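Local coordinates for putative secreted cellulose binding protein (Streptomyces coelicolor, PDB 4OY7) that cleaves the glycosidic bonds of cellulose oxidatively with a single copper ion, acting as the catalytic AA10 domain of a lytic polysaccharide monooxygenase, at residues L94-I100 / L160-R166; L129-L134 / L171-Q175. The contacts are given in a common frame with arbitrary orientation. Residues are numbered along the deposited sequence.

In the fold
Interaction 1 lies at the edge of the domain, its centre about 18 Å from the centre of the chain, where the turn leading into strand 99-105 meets the end of strand 155-161; interaction 2 is a buried contact between residues 129-134, mostly loop, and strand 168-178. Their centres are about 17 Å apart. The segments alternate along the chain, and strands 155-161 and 168-178 follow each other, one in each of the two sheets. Chemistry follows place: the partly exposed turn is held mainly by backbone and serine hydrogen bonds with a small leucine-isoleucine cluster beneath, whereas no hydrogen bond joins the segments of interaction 2, where leucine and aromatic side chains do the work.

Interaction 1. Residues L94-I100 / L160-R166; sequences LTSGATI and LALPSGR
Backbone hydrogen bonds set the antiparallel register. I100 and L160 form a hydrogen-bonded pair (I100 N to L160 O 2.8 Å, L160 N to I100 O 2.9 Å), and T99 faces A161 as a non-hydrogen-bonded pair, their CA atoms 4.0 Å apart. L162 N to A98 O, 2.8 Å, carries the pairing one step beyond the strands. S96, with chi1 t, uses its small hydroxyl twice: OG donates to P163 O at 2.7 Å and accepts from R166 N at 3.1 Å. T95 to A98 is a type II turn, closed by A98 N to T95 O at 3.0 Å. Its third residue, G97 (phi/psi 97/-17), suits glycine because a CB would jam against the preceding carbonyl; G97 N makes weak bonds to P163 O (3.1 Å) and L162 O (3.2 Å). A water donates to L162 O (2.7 Å). Beneath the turn, the branched end of L162 (chi1 m, chi2 t) fills the gap between I100 and L94, its CD1 3.4 Å from I100 CG2 and 4.2 Å from L94 CB. This is structural packing away from the copper site, in the immunoglobulin-like beta-sandwich of LPMOs: the turn carries the chain from strand 92-94 of the mixed sheet into strand 99-105 of the other. L94 hydrogen-bonds through its backbone to V192 and G195, while L160 on I137 and P163 on L118 make contact between the sheets.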
loop_
_atom_site.group_PDB
_atom_site.type_symbol
_atom_site.label_atom_id
_atom_site.label_comp_id
_atom_site.label_asym_id
_atom_site.label_seq_id
_atom_site.Cartn_x
_atom_site.Cartn_y
_atom_site.Cartn_z
ATOM N N LEU A 94 -7.099 1.268 13.566
ATOM C CA LEU A 94 -6.022 0.682 14.377
ATOM C C LEU A 94 -5.971 1.228 15.775
ATOM O O LEU A 94 -6.451 2.320 16.044
ATOM C CB LEU A 94 -4.670 1.013 13.765
ATOM C CG LEU A 94 -4.452 0.562 12.334
ATOM C CD1 LEU A 94 -3.081 0.983 11.856
ATOM C CD2 LEU A 94 -4.610 -0.939 12.265
ATOM N N THR A 95 -5.325 0.463 16.661
ATOM C CA THR A 95 -5.086 0.913 18.015
ATOM C C THR A 95 -3.611 1.236 18.168
ATOM O O THR A 95 -2.743 0.346 18.093
ATOM C CB THR A 95 -5.515 -0.139 19.034
ATOM O OG1 THR A 95 -6.882 -0.497 18.796
ATOM C CG2 THR A 95 -5.396 0.418 20.464
ATOM N N SER A 96 -3.327 2.509 18.444
ATOM C CA SER A 96 -1.975 2.924 18.763
ATOM C C SER A 96 -1.498 2.137 19.988
ATOM O O SER A 96 -2.202 2.017 20.986
ATOM C CB SER A 96 -1.953 4.423 19.059
ATOM O OG SER A 96 -0.669 4.862 19.422
ATOM N N GLY A 97 -0.308 1.563 19.865
ATOM C CA GLY A 97 0.273 0.741 20.903
ATOM C C GLY A 97 0.087 -0.762 20.734
ATOM O O GLY A 97 0.771 -1.522 21.410
ATOM N N ALA A 98 -0.849 -1.188 19.887
ATOM C CA ALA A 98 -1.114 -2.612 19.661
ATOM C C ALA A 98 -0.134 -3.189 18.649
ATOM O O ALA A 98 0.383 -2.470 17.790
ATOM C CB ALA A 98 -2.527 -2.812 19.147
ATOM N N THR A 99 0.105 -4.487 18.786
ATOM C CA THR A 99 0.833 -5.289 17.813
ATOM C C THR A 99 -0.184 -5.959 16.910
ATOM O O THR A 99 -1.106 -6.606 17.411
ATOM C CB THR A 99 1.708 -6.338 18.529
ATOM O OG1 THR A 99 2.678 -5.647 19.343
ATOM C CG2 THR A 99 2.440 -7.225 17.501
ATOM N N ILE A 100 -0.023 -5.813 15.594
ATOM C CA ILE A 100 -1.041 -6.250 14.622
ATOM C C ILE A 100 -0.450 -7.242 13.641
ATOM O O ILE A 100 0.742 -7.208 13.355
ATOM C CB ILE A 100 -1.674 -5.049 13.857
ATOM C CG1 ILE A 100 -0.640 -4.282 13.011
ATOM C CG2 ILE A 100 -2.397 -4.110 14.827
ATOM C CD1 ILE A 100 -1.250 -3.465 11.889
ATOM N N LEU A 160 3.555 -6.345 13.348
ATOM C CA LEU A 160 4.002 -4.958 13.508
ATOM C C LEU A 160 3.514 -4.353 14.834
ATOM O O LEU A 160 2.301 -4.279 15.060
ATOM C CB LEU A 160 3.482 -4.107 12.342
ATOM C CG LEU A 160 3.668 -2.581 12.421
ATOM C CD1 LEU A 160 5.147 -2.205 12.576
ATOM C CD2 LEU A 160 2.978 -1.925 11.217
ATOM N N ALA A 161 4.451 -3.894 15.672
ATOM C CA ALA A 161 4.134 -3.219 16.935
ATOM C C ALA A 161 3.918 -1.754 16.633
ATOM O O ALA A 161 4.864 -1.056 16.272
ATOM C CB ALA A 161 5.274 -3.396 17.936
ATOM N N LEU A 162 2.671 -1.300 16.692
ATOM C CA LEU A 162 2.334 0.056 16.275
ATOM C C LEU A 162 2.781 1.027 17.369
ATOM O O LEU A 162 2.542 0.782 18.546
ATOM C CB LEU A 162 0.824 0.189 16.045
ATOM C CG LEU A 162 0.263 -0.701 14.925
ATOM C CD1 LEU A 162 -1.235 -0.915 15.096
ATOM C CD2 LEU A 162 0.597 -0.067 13.571
ATOM N N PRO A 163 3.413 2.143 16.987
ATOM C CA PRO A 163 3.813 3.120 18.002
ATOM C C PRO A 163 2.635 3.586 18.865
ATOM O O PRO A 163 1.495 3.654 18.376
ATOM C CB PRO A 163 4.347 4.297 17.171
ATOM C CG PRO A 163 4.649 3.757 15.852
ATOM C CD PRO A 163 3.759 2.584 15.626
ATOM N N SER A 164 2.935 3.852 20.135
ATOM C CA SER A 164 2.046 4.543 21.069
ATOM C C SER A 164 2.019 6.043 20.803
ATOM O O SER A 164 2.853 6.563 20.047
ATOM C CB SER A 164 2.520 4.332 22.488
ATOM O OG SER A 164 2.424 2.977 22.835
ATOM N N GLY A 165 1.043 6.715 21.415
ATOM C CA GLY A 165 0.944 8.174 21.350
ATOM C C GLY A 165 0.429 8.714 20.032
ATOM O O GLY A 165 0.604 9.893 19.764
ATOM N N ARG A 166 -0.202 7.874 19.223
ATOM C CA ARG A 166 -0.733 8.302 17.944
ATOM C C ARG A 166 -2.259 8.363 17.940
ATOM O O ARG A 166 -2.950 7.604 18.648
ATOM C CB ARG A 166 -0.208 7.384 16.823
ATOM C CG ARG A 166 1.316 7.368 16.696
ATOM C CD ARG A 166 1.885 8.744 16.355
ATOM N NE ARG A 166 1.300 9.192 15.107
ATOM C CZ ARG A 166 1.825 8.997 13.899
ATOM N NH1 ARG A 166 3.042 8.452 13.723
ATOM N NH2 ARG A 166 1.148 9.408 12.846
HETATM O O HOH W 1 3.892 -0.788 20.239
#

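Interaction 2. Residues L129-L134 / L171-Q175; sequences LGWDDL and LIFMQ
This is hydrophobic packing in the core of the LPMO beta-sandwich: 129-134, the end of the connection from strand 112-119 and the first residue of strand 134-141, lies against 171-175 of strand 168-178 with no hydrogen bond between them. The closest CA pair, L134 and F173, is 7.9 Å apart, so the contact is made almost wholly by side chains. A 3-10 turn at 131-133 shapes the loop, and D133 OD1 accepts from G130 N at 2.9 Å, bracing its start. The extended strand alternates: L171, F173 and Q175 point their CB atoms toward the loop, while I172 points away. L129 (chi1 t, chi2 p) sets CD2 3.9 Å from L171 CD2, and L134 (chi1 m, chi2 t) sets CD1 3.8 Å from F173 CD2; branched leucine ends fill these spaces. The long indole of W131 (chi1 m) spans a wider gap, placing CH2 3.6 Å from F173 CE2; its six-membered ring and the F173 ring have centroids 5.4 Å apart, planes at 89°. Q175 OE1 lies 3.5 Å from W131 CH2 at the indole edge. Buried Q175 is accommodated because NE2 bonds R58 O and N184 OD1, as W131 NE1 bonds V63 O. The Q175 side chain is about 13 Å from the copper, so the contact is not part of that site. Strand 168-178 runs between strands 112-119 and 184-193: F173 meets Y117 of the first and F186 of the second.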
loop_
_atom_site.group_PDB
_atom_site.type_symbol
_atom_site.label_atom_id
_atom_site.label_comp_id
_atom_site.label_asym_id
_atom_site.label_seq_id
_atom_site.Cartn_x
_atom_site.Cartn_y
_atom_site.Cartn_z
ATOM N N LEU A 129 1.975 13.388 0.277
ATOM C CA LEU A 129 2.830 12.382 0.917
ATOM C C LEU A 129 4.236 12.457 0.336
ATOM O O LEU A 129 4.483 12.076 -0.814
ATOM C CB LEU A 129 2.256 10.982 0.729
ATOM C CG LEU A 129 3.098 9.866 1.325
ATOM C CD1 LEU A 129 3.028 10.000 2.841
ATOM C CD2 LEU A 129 2.593 8.512 0.868
ATOM N N GLY A 130 5.165 12.997 1.115
ATOM C CA GLY A 130 6.568 13.021 0.722
ATOM C C GLY A 130 7.392 12.096 1.614
ATOM O O GLY A 130 6.967 11.699 2.698
ATOM N N TRP A 131 8.599 11.793 1.156
ATOM C CA TRP A 131 9.569 11.060 1.972
ATOM C C TRP A 131 9.811 11.721 3.341
ATOM O O TRP A 131 9.958 11.029 4.336
ATOM C CB TRP A 131 10.896 10.866 1.199
ATOM C CG TRP A 131 10.756 9.962 0.015
ATOM C CD1 TRP A 131 10.590 10.334 -1.288
ATOM C CD2 TRP A 131 10.668 8.528 0.034
ATOM N NE1 TRP A 131 10.455 9.228 -2.079
ATOM C CE2 TRP A 131 10.520 8.103 -1.301
ATOM C CE3 TRP A 131 10.780 7.561 1.036
ATOM C CZ2 TRP A 131 10.418 6.754 -1.643
ATOM C CZ3 TRP A 131 10.674 6.225 0.694
ATOM C CH2 TRP A 131 10.502 5.837 -0.627
ATOM N N ASP A 132 9.836 13.047 3.418
ATOM C CA ASP A 132 10.074 13.690 4.729
ATOM C C ASP A 132 8.861 13.681 5.653
ATOM O O ASP A 132 8.920 14.193 6.768
ATOM C CB ASP A 132 10.654 15.102 4.580
ATOM C CG ASP A 132 9.655 16.125 4.116
ATOM O OD1 ASP A 132 8.566 15.763 3.632
ATOM O OD2 ASP A 132 9.969 17.353 4.215
ATOM N N ASP A 133 7.758 13.125 5.193
ATOM C CA ASP A 133 6.610 12.903 6.062
ATOM C C ASP A 133 6.562 11.473 6.599
ATOM O O ASP A 133 5.654 11.155 7.355
ATOM C CB ASP A 133 5.338 13.148 5.275
ATOM C CG ASP A 133 5.288 14.518 4.701
ATOM O OD1 ASP A 133 5.094 14.623 3.475
ATOM O OD2 ASP A 133 5.463 15.496 5.477
ATOM N N LEU A 134 7.521 10.640 6.206
ATOM C CA LEU A 134 7.533 9.203 6.559
ATOM C C LEU A 134 8.696 8.865 7.446
ATOM O O LEU A 134 9.806 9.395 7.256
ATOM C CB LEU A 134 7.648 8.355 5.303
ATOM C CG LEU A 134 6.370 8.224 4.480
ATOM C CD1 LEU A 134 6.702 7.651 3.110
ATOM C CD2 LEU A 134 5.293 7.420 5.200
ATOM N N LEU A 171 -0.842 7.157 7.298
ATOM C CA LEU A 171 -0.705 6.226 6.186
ATOM C C LEU A 171 0.528 5.354 6.438
ATOM O O LEU A 171 1.552 5.823 6.952
ATOM C CB LEU A 171 -0.595 7.018 4.905
ATOM C CG LEU A 171 -0.378 6.294 3.591
ATOM C CD1 LEU A 171 -0.918 7.238 2.516
ATOM C CD2 LEU A 171 1.094 5.976 3.376
ATOM N N ILE A 172 0.422 4.076 6.112
ATOM C CA ILE A 172 1.570 3.167 6.152
ATOM C C ILE A 172 2.006 2.913 4.719
ATOM O O ILE A 172 1.236 2.392 3.914
ATOM C CB ILE A 172 1.226 1.833 6.859
ATOM C CG1 ILE A 172 0.987 2.080 8.358
ATOM C CG2 ILE A 172 2.332 0.804 6.697
ATOM C CD1 ILE A 172 0.284 0.947 9.063
ATOM N N PHE A 173 3.252 3.270 4.434
ATOM C CA PHE A 173 3.860 3.064 3.116
ATOM C C PHE A 173 4.859 1.933 3.216
ATOM O O PHE A 173 5.651 1.877 4.184
ATOM C CB PHE A 173 4.615 4.314 2.656
ATOM C CG PHE A 173 5.547 4.060 1.522
ATOM C CD1 PHE A 173 5.057 3.772 0.242
ATOM C CD2 PHE A 173 6.915 4.097 1.715
ATOM C CE1 PHE A 173 5.929 3.539 -0.803
ATOM C CE2 PHE A 173 7.785 3.837 0.663
ATOM C CZ PHE A 173 7.286 3.518 -0.583
ATOM N N MET A 174 4.797 1.002 2.263
ATOM C CA MET A 174 5.757 -0.096 2.211
ATOM C C MET A 174 6.423 -0.160 0.866
ATOM O O MET A 174 5.768 0.058 -0.184
ATOM C CB MET A 174 5.110 -1.439 2.512
ATOM C CG MET A 174 4.185 -1.432 3.698
ATOM S SD MET A 174 3.668 -3.113 4.117
ATOM C CE MET A 174 2.308 -2.721 5.198
ATOM N N GLN A 175 7.718 -0.407 0.904
ATOM C CA GLN A 175 8.506 -0.648 -0.303
ATOM C C GLN A 175 9.052 -2.058 -0.200
ATOM O O GLN A 175 9.743 -2.427 0.759
ATOM C CB GLN A 175 9.622 0.376 -0.481
ATOM C CG GLN A 175 10.223 0.364 -1.871
ATOM C CD GLN A 175 11.220 1.490 -2.083
ATOM O OE1 GLN A 175 11.185 2.505 -1.376
ATOM N NE2 GLN A 175 12.098 1.337 -3.084
#